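PDB 4HH8: butyrophilin subfamily 1 member A1 from Bos taurus, which probably helps secrete milk-fat droplets and probably restrains activated T cells, and is represented here by its extracellular pair of immunoglobulin-like domains. Local coordinates for residues A13-I18 and C36-N41; A26-D31 and V127-S132; V161-H166 and K200-A205. The protein carries 1 engineered substitution. All coordinates share one frame; numbering follows the deposited sequence.

Contact 1 (A13-I18 and C36-N41); sequences APFDVI and CRLSPN
C36 joins the pairing through its backbone, its CA hydrogen directed at I18 O, while its SG, anti to the carbonyl carbon, forms the disulfide to C110 of strand 106-114. R37 uses both main-chain groups in a hydrogen-bonded antiparallel pair with I18: I18 N donates to R37 O at 2.8 Å, nearly along the C=O axis, and R37 N returns a longer bond of 3.1 Å to I18 O. The R37 side chain starts in the crowded position between N and the carbonyl carbon, then runs extended from CG to NE beside I18, pointing the same way. I18 CD1 therefore meets the edge of the guanidinium, 3.8 Å from R37 NE. L38 faces the other side of the sheet together with V17, and its CD2 branch does the touching, 3.7 Å from F15 CD1 and 3.8 Å from V17 CG2, crossing both side chains obliquely. F112 and M47 pack against this leucine as well. S39 mirrors R37: D16 N reaches S39 O at 2.6 Å, almost straight (176°) and in the carbonyl plane, whereas S39 N approaches D16 O from above its carbonyl plane. On the face it shares with R37 and I18, S39 CB lies 3.5 Å from I18 CD1, so that methyl touches both S39 and R37. An alanine at I18 would lose these CD1 contacts and probably leave the arginine more mobile. P40, entered through a cis peptide, ends the pairing, its CD near P14 O. This is the antiparallel A-B pair of an immunoglobulin V-set sandwich, with strand A outermost in its sheet.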
ATOM      1  N   ALA A  13       9.978  -4.446  32.672  1.00 50.06           N
ATOM      2  CA  ALA A  13      11.074  -3.717  31.938  1.00 49.54           C
ATOM      3  C   ALA A  13      11.114  -2.207  32.240  1.00 49.02           C
ATOM      4  O   ALA A  13      10.075  -1.545  32.393  1.00 49.80           O
ATOM      5  CB  ALA A  13      10.990  -3.969  30.429  1.00 49.99           C
ATOM      6  N   PRO A  14      12.322  -1.650  32.346  1.00 47.73           N
ATOM      7  CA  PRO A  14      12.434  -0.229  32.649  1.00 46.62           C
ATOM      8  C   PRO A  14      12.291   0.694  31.411  1.00 45.47           C
ATOM      9  O   PRO A  14      12.771   1.812  31.415  1.00 44.04           O
ATOM     10  CB  PRO A  14      13.845  -0.131  33.247  1.00 47.77           C
ATOM     11  CG  PRO A  14      14.622  -1.263  32.588  1.00 47.09           C
ATOM     12  CD  PRO A  14      13.628  -2.347  32.329  1.00 47.70           C
ATOM     13  N   PHE A  15      11.614   0.219  30.367  1.00 45.07           N
ATOM     14  CA  PHE A  15      11.386   1.001  29.159  1.00 44.15           C
ATOM     15  C   PHE A  15      10.185   0.459  28.417  1.00 44.23           C
ATOM     16  O   PHE A  15       9.818  -0.707  28.585  1.00 42.95           O
ATOM     17  CB  PHE A  15      12.612   0.946  28.230  1.00 44.41           C
ATOM     18  CG  PHE A  15      12.992  -0.448  27.770  1.00 42.44           C
ATOM     19  CD1 PHE A  15      12.306  -1.078  26.734  1.00 43.27           C
ATOM     20  CD2 PHE A  15      14.062  -1.115  28.351  1.00 45.28           C
ATOM     21  CE1 PHE A  15      12.673  -2.361  26.293  1.00 44.08           C
ATOM     22  CE2 PHE A  15      14.448  -2.402  27.911  1.00 44.02           C
ATOM     23  CZ  PHE A  15      13.748  -3.016  26.886  1.00 44.54           C
ATOM     24  N   ASP A  16       9.588   1.305  27.584  1.00 43.96           N
ATOM     25  CA  ASP A  16       8.606   0.819  26.616  1.00 45.10           C
ATOM     26  C   ASP A  16       9.038   1.120  25.186  1.00 43.56           C
ATOM     27  O   ASP A  16       9.955   1.918  24.922  1.00 43.54           O
ATOM     28  CB  ASP A  16       7.181   1.365  26.889  1.00 45.92           C
ATOM     29  CG  ASP A  16       6.627   0.912  28.248  1.00 51.51           C
ATOM     30  OD1 ASP A  16       6.483  -0.324  28.471  1.00 55.60           O
ATOM     31  OD2 ASP A  16       6.347   1.802  29.103  1.00 55.37           O
ATOM     32  N   VAL A  17       8.364   0.441  24.277  1.00 42.68           N
ATOM     33  CA  VAL A  17       8.603   0.545  22.851  1.00 41.29           C
ATOM     34  C   VAL A  17       7.286   1.038  22.265  1.00 41.02           C
ATOM     35  O   VAL A  17       6.268   0.404  22.445  1.00 39.97           O
ATOM     36  CB  VAL A  17       8.973  -0.824  22.249  1.00 40.46           C
ATOM     37  CG1 VAL A  17       8.916  -0.761  20.724  1.00 40.63           C
ATOM     38  CG2 VAL A  17      10.328  -1.234  22.695  1.00 37.25           C
ATOM     39  N   ILE A  18       7.334   2.171  21.573  1.00 41.18           N
ATOM     40  CA  ILE A  18       6.162   2.780  20.980  1.00 41.87           C
ATOM     41  C   ILE A  18       6.192   2.690  19.459  1.00 41.90           C
ATOM     42  O   ILE A  18       7.182   3.056  18.846  1.00 42.50           O
ATOM     43  CB  ILE A  18       6.076   4.284  21.364  1.00 41.89           C
ATOM     44  CG1 ILE A  18       6.391   4.488  22.843  1.00 44.00           C
ATOM     45  CG2 ILE A  18       4.661   4.832  21.067  1.00 43.41           C
ATOM     46  CD1 ILE A  18       6.444   5.955  23.256  1.00 50.10           C
ATOM     47  N   CYS A  36      10.152   2.790  15.217  1.00 36.29           N
ATOM     48  CA  CYS A  36       9.706   2.507  16.566  1.00 37.98           C
ATOM     49  C   CYS A  36      10.709   3.207  17.478  1.00 38.80           C
ATOM     50  O   CYS A  36      11.874   3.405  17.097  1.00 39.28           O
ATOM     51  CB  CYS A  36       9.691   1.019  16.864  1.00 37.13           C
ATOM     52  SG  CYS A  36       8.367   0.113  16.093  1.00 41.63           S
ATOM     53  N   ARG A  37      10.260   3.593  18.665  1.00 39.87           N
ATOM     54  CA  ARG A  37      11.127   4.317  19.594  1.00 40.80           C
ATOM     55  C   ARG A  37      10.933   3.843  21.018  1.00 39.65           C
ATOM     56  O   ARG A  37       9.866   3.341  21.384  1.00 39.00           O
ATOM     57  CB  ARG A  37      10.963   5.849  19.483  1.00 41.41           C
ATOM     58  CG  ARG A  37       9.537   6.355  19.694  1.00 47.19           C
ATOM     59  CD  ARG A  37       9.420   7.861  20.021  1.00 55.81           C
ATOM     60  NE  ARG A  37       8.070   8.141  20.564  1.00 64.29           N
ATOM     61  CZ  ARG A  37       7.451   9.331  20.587  1.00 68.10           C
ATOM     62  NH1 ARG A  37       8.034  10.430  20.094  1.00 69.91           N
ATOM     63  NH2 ARG A  37       6.224   9.420  21.104  1.00 69.19           N
ATOM     64  N   LEU A  38      11.991   4.000  21.806  1.00 39.12           N
ATOM     65  CA  LEU A  38      11.923   3.745  23.233  1.00 38.52           C
ATOM     66  C   LEU A  38      11.209   4.877  23.950  1.00 38.26           C
ATOM     67  O   LEU A  38      11.318   6.032  23.529  1.00 38.00           O
ATOM     68  CB  LEU A  38      13.337   3.586  23.807  1.00 37.90           C
ATOM     69  CG  LEU A  38      14.013   2.243  23.483  1.00 39.05           C
ATOM     70  CD1 LEU A  38      15.380   2.135  24.174  1.00 38.58           C
ATOM     71  CD2 LEU A  38      13.149   1.025  23.830  1.00 38.15           C
ATOM     72  N   SER A  39      10.496   4.525  25.026  1.00 38.53           N
ATOM     73  CA  SER A  39      10.017   5.461  26.054  1.00 39.41           C
ATOM     74  C   SER A  39      10.527   4.949  27.396  1.00 38.91           C
ATOM     75  O   SER A  39      10.225   3.820  27.783  1.00 39.71           O
ATOM     76  CB  SER A  39       8.490   5.533  26.125  1.00 40.12           C
ATOM     77  OG  SER A  39       8.078   6.730  26.791  1.00 42.53           O
ATOM     78  N   PRO A  40      11.317   5.752  28.106  1.00 38.23           N
ATOM     79  CA  PRO A  40      11.801   7.110  27.826  1.00 37.92           C
ATOM     80  C   PRO A  40      12.812   7.149  26.694  1.00 37.37           C
ATOM     81  O   PRO A  40      13.284   6.100  26.239  1.00 37.17           O
ATOM     82  CB  PRO A  40      12.496   7.497  29.128  1.00 38.11           C
ATOM     83  CG  PRO A  40      12.904   6.161  29.695  1.00 38.50           C
ATOM     84  CD  PRO A  40      11.801   5.250  29.402  1.00 38.27           C
ATOM     85  N   ASN A  41      13.175   8.356  26.275  1.00 36.60           N
ATOM     86  CA  ASN A  41      14.056   8.529  25.132  1.00 35.51           C
ATOM     87  C   ASN A  41      15.534   8.262  25.452  1.00 35.26           C
ATOM     88  O   ASN A  41      16.402   9.127  25.298  1.00 35.07           O
ATOM     89  CB  ASN A  41      13.833   9.903  24.506  1.00 35.73           C
ATOM     90  CG  ASN A  41      13.951  11.022  25.506  1.00 36.27           C
ATOM     91  OD1 ASN A  41      13.662  10.857  26.703  1.00 36.39           O
ATOM     92  ND2 ASN A  41      14.408  12.168  25.035  1.00 39.08           N
TER

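Contact 2 (A26-D31 and V127-S132); sequences AVVGED and VAALGS
The A' strand of a V-set immunoglobulin domain runs parallel to the last strand of that domain, G, and this contact is the far end of that pairing, just where the chain sets off toward the second domain. A128 is held between two residues of the partner. Its N donates to A26 O at 2.9 Å, and its O accepts from V28 N, also at 2.9 Å and fairly straight (163°); both donors lie in the carbonyl plane of their acceptors. The CA hydrogens of V127 and V27 point at the same two oxygens, A26 O and A128 O. Side chains meet mainly at V28. Its CG2, anti to the carbonyl carbon, crosses V127 at about a right angle and presses on V127 CG1 at 3.3 Å, a crowded approach for two methyls. The same methyl lies 4.0 Å from A129 CB, and V100, outside the two segments, also touches V127. Directly after the pairing segment 26-31 reverses in a type II turn, V27 to E30, closed by E30 N to V27 O at 3.0 Å, with G29 at the third position and a positive phi of 90°. Beyond the last bridge, A129 turns to the second domain, bonding through its backbone to Y156. Parallel A'-G pairing is characteristic of the V-set fold; here it runs straight into the link to the second immunoglobulin domain.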
ATOM      1  N   ALA A  26       3.296   3.502   1.916  1.00 38.25           N
ATOM      2  CA  ALA A  26       4.439   3.277   1.027  1.00 38.16           C
ATOM      3  C   ALA A  26       4.019   2.935  -0.420  1.00 38.32           C
ATOM      4  O   ALA A  26       3.215   2.032  -0.640  1.00 38.19           O
ATOM      5  CB  ALA A  26       5.294   2.170   1.588  1.00 37.63           C
ATOM      6  N   VAL A  27       4.567   3.652  -1.390  1.00 37.84           N
ATOM      7  CA  VAL A  27       4.277   3.385  -2.788  1.00 38.19           C
ATOM      8  C   VAL A  27       5.115   2.191  -3.308  1.00 37.85           C
ATOM      9  O   VAL A  27       6.305   2.084  -2.991  1.00 38.80           O
ATOM     10  CB  VAL A  27       4.502   4.647  -3.627  1.00 37.89           C
ATOM     11  CG1 VAL A  27       4.431   4.322  -5.118  1.00 38.59           C
ATOM     12  CG2 VAL A  27       3.476   5.683  -3.257  1.00 37.94           C
ATOM     13  N   VAL A  28       4.496   1.300  -4.079  1.00 36.52           N
ATOM     14  CA  VAL A  28       5.208   0.164  -4.709  1.00 36.35           C
ATOM     15  C   VAL A  28       6.447   0.669  -5.476  1.00 36.76           C
ATOM     16  O   VAL A  28       6.386   1.647  -6.208  1.00 36.57           O
ATOM     17  CB  VAL A  28       4.251  -0.699  -5.611  1.00 35.90           C
ATOM     18  CG1 VAL A  28       5.020  -1.663  -6.559  1.00 34.95           C
ATOM     19  CG2 VAL A  28       3.285  -1.512  -4.755  1.00 35.80           C
ATOM     20  N   GLY A  29       7.582   0.019  -5.268  1.00 38.16           N
ATOM     21  CA  GLY A  29       8.815   0.415  -5.938  1.00 38.07           C
ATOM     22  C   GLY A  29       9.622   1.440  -5.161  1.00 38.66           C
ATOM     23  O   GLY A  29      10.772   1.671  -5.507  1.00 38.69           O
ATOM     24  N   GLU A  30       9.028   2.086  -4.147  1.00 38.51           N
ATOM     25  CA  GLU A  30       9.784   3.053  -3.317  1.00 38.50           C
ATOM     26  C   GLU A  30      10.271   2.400  -2.037  1.00 37.67           C
ATOM     27  O   GLU A  30       9.944   1.255  -1.752  1.00 37.43           O
ATOM     28  CB  GLU A  30       8.952   4.279  -2.913  1.00 39.34           C
ATOM     29  CG  GLU A  30       8.089   4.952  -3.981  1.00 43.28           C
ATOM     30  CD  GLU A  30       8.853   5.519  -5.153  1.00 50.47           C
ATOM     31  OE1 GLU A  30       9.979   6.054  -4.949  1.00 53.39           O
ATOM     32  OE2 GLU A  30       8.310   5.437  -6.290  1.00 53.03           O
ATOM     33  N   ASP A  31      11.039   3.139  -1.244  1.00 37.43           N
ATOM     34  CA  ASP A  31      11.436   2.664   0.065  1.00 37.34           C
ATOM     35  C   ASP A  31      10.425   3.083   1.111  1.00 36.78           C
ATOM     36  O   ASP A  31       9.768   4.109   0.969  1.00 37.91           O
ATOM     37  CB  ASP A  31      12.832   3.176   0.427  1.00 38.70           C
ATOM     38  CG  ASP A  31      13.865   2.904  -0.693  1.00 42.47           C
ATOM     39  OD1 ASP A  31      13.601   2.023  -1.565  1.00 43.89           O
ATOM     40  OD2 ASP A  31      14.916   3.597  -0.706  1.00 46.39           O
ATOM     41  N   VAL A 127       0.690  -0.493   1.670  1.00 31.20           N
ATOM     42  CA  VAL A 127       1.308  -0.300   0.372  1.00 31.21           C
ATOM     43  C   VAL A 127       0.257   0.133  -0.627  1.00 30.93           C
ATOM     44  O   VAL A 127      -0.886  -0.318  -0.545  1.00 32.31           O
ATOM     45  CB  VAL A 127       2.033  -1.576  -0.158  1.00 31.49           C
ATOM     46  CG1 VAL A 127       2.612  -1.279  -1.515  1.00 31.44           C
ATOM     47  CG2 VAL A 127       3.104  -2.069   0.854  1.00 29.23           C
ATOM     48  N   ALA A 128       0.648   0.995  -1.553  1.00 29.52           N
ATOM     49  CA  ALA A 128      -0.248   1.503  -2.557  1.00 31.06           C
ATOM     50  C   ALA A 128       0.445   1.579  -3.922  1.00 31.24           C
ATOM     51  O   ALA A 128       1.647   1.799  -4.011  1.00 31.45           O
ATOM     52  CB  ALA A 128      -0.760   2.882  -2.157  1.00 30.91           C
ATOM     53  N   ALA A 129      -0.310   1.350  -4.982  1.00 31.17           N
ATOM     54  CA  ALA A 129       0.189   1.645  -6.313  1.00 31.37           C
ATOM     55  C   ALA A 129      -0.916   2.331  -7.020  1.00 31.46           C
ATOM     56  O   ALA A 129      -2.086   1.977  -6.862  1.00 31.90           O
ATOM     57  CB  ALA A 129       0.567   0.394  -7.051  1.00 29.90           C
ATOM     58  N   LEU A 130      -0.527   3.287  -7.823  1.00 32.02           N
ATOM     59  CA  LEU A 130      -1.426   4.018  -8.650  1.00 33.95           C
ATOM     60  C   LEU A 130      -1.313   3.474 -10.058  1.00 34.39           C
ATOM     61  O   LEU A 130      -0.208   3.342 -10.562  1.00 35.38           O
ATOM     62  CB  LEU A 130      -0.917   5.422  -8.630  1.00 34.33           C
ATOM     63  CG  LEU A 130      -1.803   6.509  -9.140  1.00 38.37           C
ATOM     64  CD1 LEU A 130      -2.913   6.782  -8.122  1.00 38.55           C
ATOM     65  CD2 LEU A 130      -0.715   7.528  -9.094  1.00 40.50           C
ATOM     66  N   GLY A 131      -2.437   3.156 -10.689  1.00 34.57           N
ATOM     67  CA  GLY A 131      -2.410   2.484 -12.000  1.00 33.94           C
ATOM     68  C   GLY A 131      -2.420   3.376 -13.215  1.00 33.40           C
ATOM     69  O   GLY A 131      -2.165   4.574 -13.106  1.00 33.15           O
ATOM     70  N   SER A 132      -2.738   2.786 -14.369  1.00 33.31           N
ATOM     71  CA  SER A 132      -2.643   3.447 -15.672  1.00 32.97           C
ATOM     72  C   SER A 132      -3.812   4.367 -15.929  1.00 33.93           C
ATOM     73  O   SER A 132      -4.884   4.173 -15.324  1.00 34.28           O
ATOM     74  CB  SER A 132      -2.646   2.397 -16.782  1.00 33.14           C
ATOM     75  OG  SER A 132      -3.796   1.567 -16.679  1.00 30.32           O
TER

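Contact 3 (V161-H166 and K200-A205); sequences VQWQTH and KNVSCA. Unlike the reference sequence in segment 161-166: Q164 (reference Arg). Engineered in segment 200-205: A205 (natural residue Cys).
Four main-chain hydrogen bonds join the two strands, in two antiparallel hydrogen-bonded pairs. Q162 and A205 exchange the first two, the tighter being A205 N to Q162 O at 2.8 Å; the alanine is an engineered replacement for the natural cysteine. Q164 and S203 exchange the others: S203 N lies nearly along the C=O axis of Q164, whereas Q164 N sits above the carbonyl plane of S203. Past them the ladder frays, H166 N reaching N201 O only weakly at 3.4 Å.

Aromatic contacts centre on W163, whose CG is anti to the carbonyl carbon (chi1 -60°). C204 lies over one face of the indole, its SG 4.5 Å from the centroid of the six-membered ring and only 8° off the normal, with CB making a CH-pi contact on the same face. Because C204 is bonded to C150, the tryptophan is packed against the disulfide: the classic pin of the immunoglobulin fold, with W163 on strand C and C204 on strand F of the membrane-proximal domain. The indole NE1 is bonded to S173 OG, which helps fix the ring's rotation.

Apolar contacts surround this packing. V202 CG1 comes to the indole edge, 3.7 Å from W163 CE3, and V161 CG1 lies 4.1 Å from C204 SG.

On the sheet face of Q162, Q164, S203 and A205 the contacts are polar or mixed. Q162 OE1 rests 3.6 Å from A205 CB, and Q164, which differs from the reference sequence, sends NE2 to G168 O. A water donates to T165 O at 3.0 Å and also bonds S203 OG. At the frayed end, the side chain of N201, a glycosylation site whose glycan is absent from this model, runs beside that of H166, pointing the same way, one end of its amide over the rim of one imidazole face and the planes 79° apart.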
ATOM      1  N   VAL A 161     -14.135   2.400  -8.563  1.00 26.62           N
ATOM      2  CA  VAL A 161     -14.580   2.897  -9.841  1.00 26.34           C
ATOM      3  C   VAL A 161     -15.774   3.836  -9.575  1.00 28.33           C
ATOM      4  O   VAL A 161     -16.637   3.494  -8.809  1.00 27.37           O
ATOM      5  CB  VAL A 161     -15.060   1.748 -10.731  1.00 26.88           C
ATOM      6  CG1 VAL A 161     -15.524   2.261 -12.074  1.00 25.66           C
ATOM      7  CG2 VAL A 161     -13.936   0.645 -10.935  1.00 24.57           C
ATOM      8  N   GLN A 162     -15.817   5.008 -10.215  1.00 29.15           N
ATOM      9  CA  GLN A 162     -16.954   5.909 -10.083  1.00 31.98           C
ATOM     10  C   GLN A 162     -17.325   6.397 -11.482  1.00 32.09           C
ATOM     11  O   GLN A 162     -16.480   6.885 -12.209  1.00 32.89           O
ATOM     12  CB  GLN A 162     -16.612   7.063  -9.096  1.00 32.34           C
ATOM     13  CG  GLN A 162     -17.512   8.323  -9.125  1.00 38.61           C
ATOM     14  CD  GLN A 162     -16.766   9.634  -8.632  1.00 46.30           C
ATOM     15  OE1 GLN A 162     -15.765  10.101  -9.240  1.00 48.50           O
ATOM     16  NE2 GLN A 162     -17.276  10.221  -7.555  1.00 44.23           N
ATOM     17  N   TRP A 163     -18.570   6.218 -11.873  1.00 32.71           N
ATOM     18  CA  TRP A 163     -19.078   6.803 -13.108  1.00 34.42           C
ATOM     19  C   TRP A 163     -19.835   8.079 -12.801  1.00 36.45           C
ATOM     20  O   TRP A 163     -20.601   8.120 -11.853  1.00 36.47           O
ATOM     21  CB  TRP A 163     -20.047   5.857 -13.811  1.00 32.49           C
ATOM     22  CG  TRP A 163     -19.452   4.561 -14.189  1.00 31.05           C
ATOM     23  CD1 TRP A 163     -19.353   3.435 -13.404  1.00 30.02           C
ATOM     24  CD2 TRP A 163     -18.857   4.238 -15.435  1.00 28.82           C
ATOM     25  NE1 TRP A 163     -18.753   2.430 -14.098  1.00 28.61           N
ATOM     26  CE2 TRP A 163     -18.423   2.898 -15.351  1.00 28.54           C
ATOM     27  CE3 TRP A 163     -18.670   4.945 -16.643  1.00 29.52           C
ATOM     28  CZ2 TRP A 163     -17.837   2.236 -16.423  1.00 24.24           C
ATOM     29  CZ3 TRP A 163     -18.067   4.275 -17.726  1.00 27.14           C
ATOM     30  CH2 TRP A 163     -17.650   2.936 -17.589  1.00 26.85           C
ATOM     31  N   GLN A 164     -19.675   9.082 -13.651  1.00 39.13           N
ATOM     32  CA  GLN A 164     -20.328  10.369 -13.470  1.00 42.24           C
ATOM     33  C   GLN A 164     -20.847  10.907 -14.773  1.00 44.28           C
ATOM     34  O   GLN A 164     -20.189  10.746 -15.801  1.00 43.69           O
ATOM     35  CB  GLN A 164     -19.320  11.369 -12.923  1.00 42.34           C
ATOM     36  CG  GLN A 164     -19.343  11.534 -11.450  1.00 43.79           C
ATOM     37  CD  GLN A 164     -18.472  12.690 -11.045  1.00 46.56           C
ATOM     38  OE1 GLN A 164     -17.256  12.661 -11.252  1.00 49.46           O
ATOM     39  NE2 GLN A 164     -19.082  13.732 -10.499  1.00 45.86           N
ATOM     40  N   THR A 165     -22.020  11.552 -14.733  1.00 47.86           N
ATOM     41  CA  THR A 165     -22.532  12.324 -15.890  1.00 51.27           C
ATOM     42  C   THR A 165     -21.710  13.597 -15.961  1.00 53.26           C
ATOM     43  O   THR A 165     -20.929  13.879 -15.040  1.00 53.26           O
ATOM     44  CB  THR A 165     -24.076  12.683 -15.801  1.00 51.57           C
ATOM     45  OG1 THR A 165     -24.299  13.823 -14.953  1.00 52.98           O
ATOM     46  CG2 THR A 165     -24.910  11.511 -15.287  1.00 51.59           C
ATOM     47  N   HIS A 166     -21.864  14.366 -17.042  1.00 56.48           N
ATOM     48  CA  HIS A 166     -21.163  15.669 -17.152  1.00 58.42           C
ATOM     49  C   HIS A 166     -21.617  16.651 -16.049  1.00 59.11           C
ATOM     50  O   HIS A 166     -20.829  17.481 -15.566  1.00 59.26           O
ATOM     51  CB  HIS A 166     -21.311  16.268 -18.564  1.00 59.39           C
ATOM     52  CG  HIS A 166     -20.356  17.400 -18.858  1.00 62.84           C
ATOM     53  ND1 HIS A 166     -19.117  17.523 -18.254  1.00 64.57           N
ATOM     54  CD2 HIS A 166     -20.458  18.449 -19.714  1.00 65.15           C
ATOM     55  CE1 HIS A 166     -18.508  18.603 -18.710  1.00 65.82           C
ATOM     56  NE2 HIS A 166     -19.300  19.185 -19.595  1.00 67.14           N
ATOM     57  N   LYS A 200     -24.585  13.610 -22.540  1.00 69.46           N
ATOM     58  CA  LYS A 200     -23.643  14.270 -23.440  1.00 67.48           C
ATOM     59  C   LYS A 200     -22.295  13.529 -23.372  1.00 65.37           C
ATOM     60  O   LYS A 200     -21.853  12.914 -24.350  1.00 65.15           O
ATOM     61  CB  LYS A 200     -23.486  15.745 -22.990  1.00 67.97           C
ATOM     62  CG  LYS A 200     -23.343  16.821 -24.091  1.00 70.24           C
ATOM     63  CD  LYS A 200     -21.866  17.157 -24.415  1.00 73.56           C
ATOM     64  CE  LYS A 200     -21.630  18.660 -24.685  1.00 74.44           C
ATOM     65  NZ  LYS A 200     -22.343  19.186 -25.898  1.00 74.61           N
ATOM     66  N   ASN A 201     -21.671  13.612 -22.196  1.00 62.33           N
ATOM     67  CA  ASN A 201     -20.435  12.936 -21.843  1.00 59.25           C
ATOM     68  C   ASN A 201     -20.668  12.061 -20.625  1.00 56.37           C
ATOM     69  O   ASN A 201     -21.554  12.338 -19.807  1.00 55.40           O
ATOM     70  CB  ASN A 201     -19.376  13.939 -21.409  1.00 59.90           C
ATOM     71  CG  ASN A 201     -19.012  14.914 -22.487  1.00 62.64           C
ATOM     72  OD1 ASN A 201     -18.658  14.522 -23.609  1.00 64.93           O
ATOM     73  ND2 ASN A 201     -19.077  16.212 -22.154  1.00 63.62           N
ATOM     74  N   VAL A 202     -19.846  11.022 -20.507  1.00 52.38           N
ATOM     75  CA  VAL A 202     -19.732  10.256 -19.281  1.00 48.53           C
ATOM     76  C   VAL A 202     -18.270  10.105 -18.916  1.00 45.68           C
ATOM     77  O   VAL A 202     -17.435   9.851 -19.788  1.00 45.05           O
ATOM     78  CB  VAL A 202     -20.297   8.861 -19.448  1.00 48.79           C
ATOM     79  CG1 VAL A 202     -19.967   8.018 -18.221  1.00 47.58           C
ATOM     80  CG2 VAL A 202     -21.783   8.928 -19.664  1.00 48.93           C
ATOM     81  N   SER A 203     -17.965  10.222 -17.631  1.00 42.06           N
ATOM     82  CA  SER A 203     -16.622   9.938 -17.179  1.00 39.13           C
ATOM     83  C   SER A 203     -16.525   8.706 -16.244  1.00 37.79           C
ATOM     84  O   SER A 203     -17.505   8.300 -15.606  1.00 37.50           O
ATOM     85  CB  SER A 203     -16.001  11.177 -16.541  1.00 38.40           C
ATOM     86  OG  SER A 203     -16.481  11.306 -15.231  1.00 37.72           O
ATOM     87  N   CYS A 204     -15.325   8.132 -16.180  1.00 35.34           N
ATOM     88  CA  CYS A 204     -15.026   6.998 -15.345  1.00 33.62           C
ATOM     89  C   CYS A 204     -13.842   7.445 -14.515  1.00 32.45           C
ATOM     90  O   CYS A 204     -12.875   7.924 -15.075  1.00 33.35           O
ATOM     91  CB  CYS A 204     -14.639   5.785 -16.216  1.00 33.55           C
ATOM     92  SG  CYS A 204     -13.959   4.364 -15.243  1.00 35.33           S
ATOM     93  N   ALA A 205     -13.911   7.314 -13.193  1.00 30.37           N
ATOM     94  CA  ALA A 205     -12.787   7.646 -12.349  1.00 29.31           C
ATOM     95  C   ALA A 205     -12.356   6.403 -11.636  1.00 28.62           C
ATOM     96  O   ALA A 205     -13.197   5.660 -11.133  1.00 29.41           O
ATOM     97  CB  ALA A 205     -13.144   8.743 -11.320  1.00 29.01           C
TER
HETATM   98  O   HOH W   1     -17.977  14.011 -15.062  1.00 48.45           O

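In the fold
From the N terminus, strand 16-18 pairs first, and contact 1 closes a short loop when strand 32-39 returns beside it. Inside that loop, strand 24-27 has already crossed to the opposite sheet of the first domain, where contact 2 waits 95 residues for the end of strand 117-128; the two contacts therefore cross. Between them they tie the N-terminal part of the chain to both sheets of the V-set sandwich. Contact 3 follows in series, closing a 33-residue loop within the second domain. Contacts 1 and 3 lie on opposite sides of the chain's centre, their own centres 51 Å apart, while contact 2 sits near the junction of the domains.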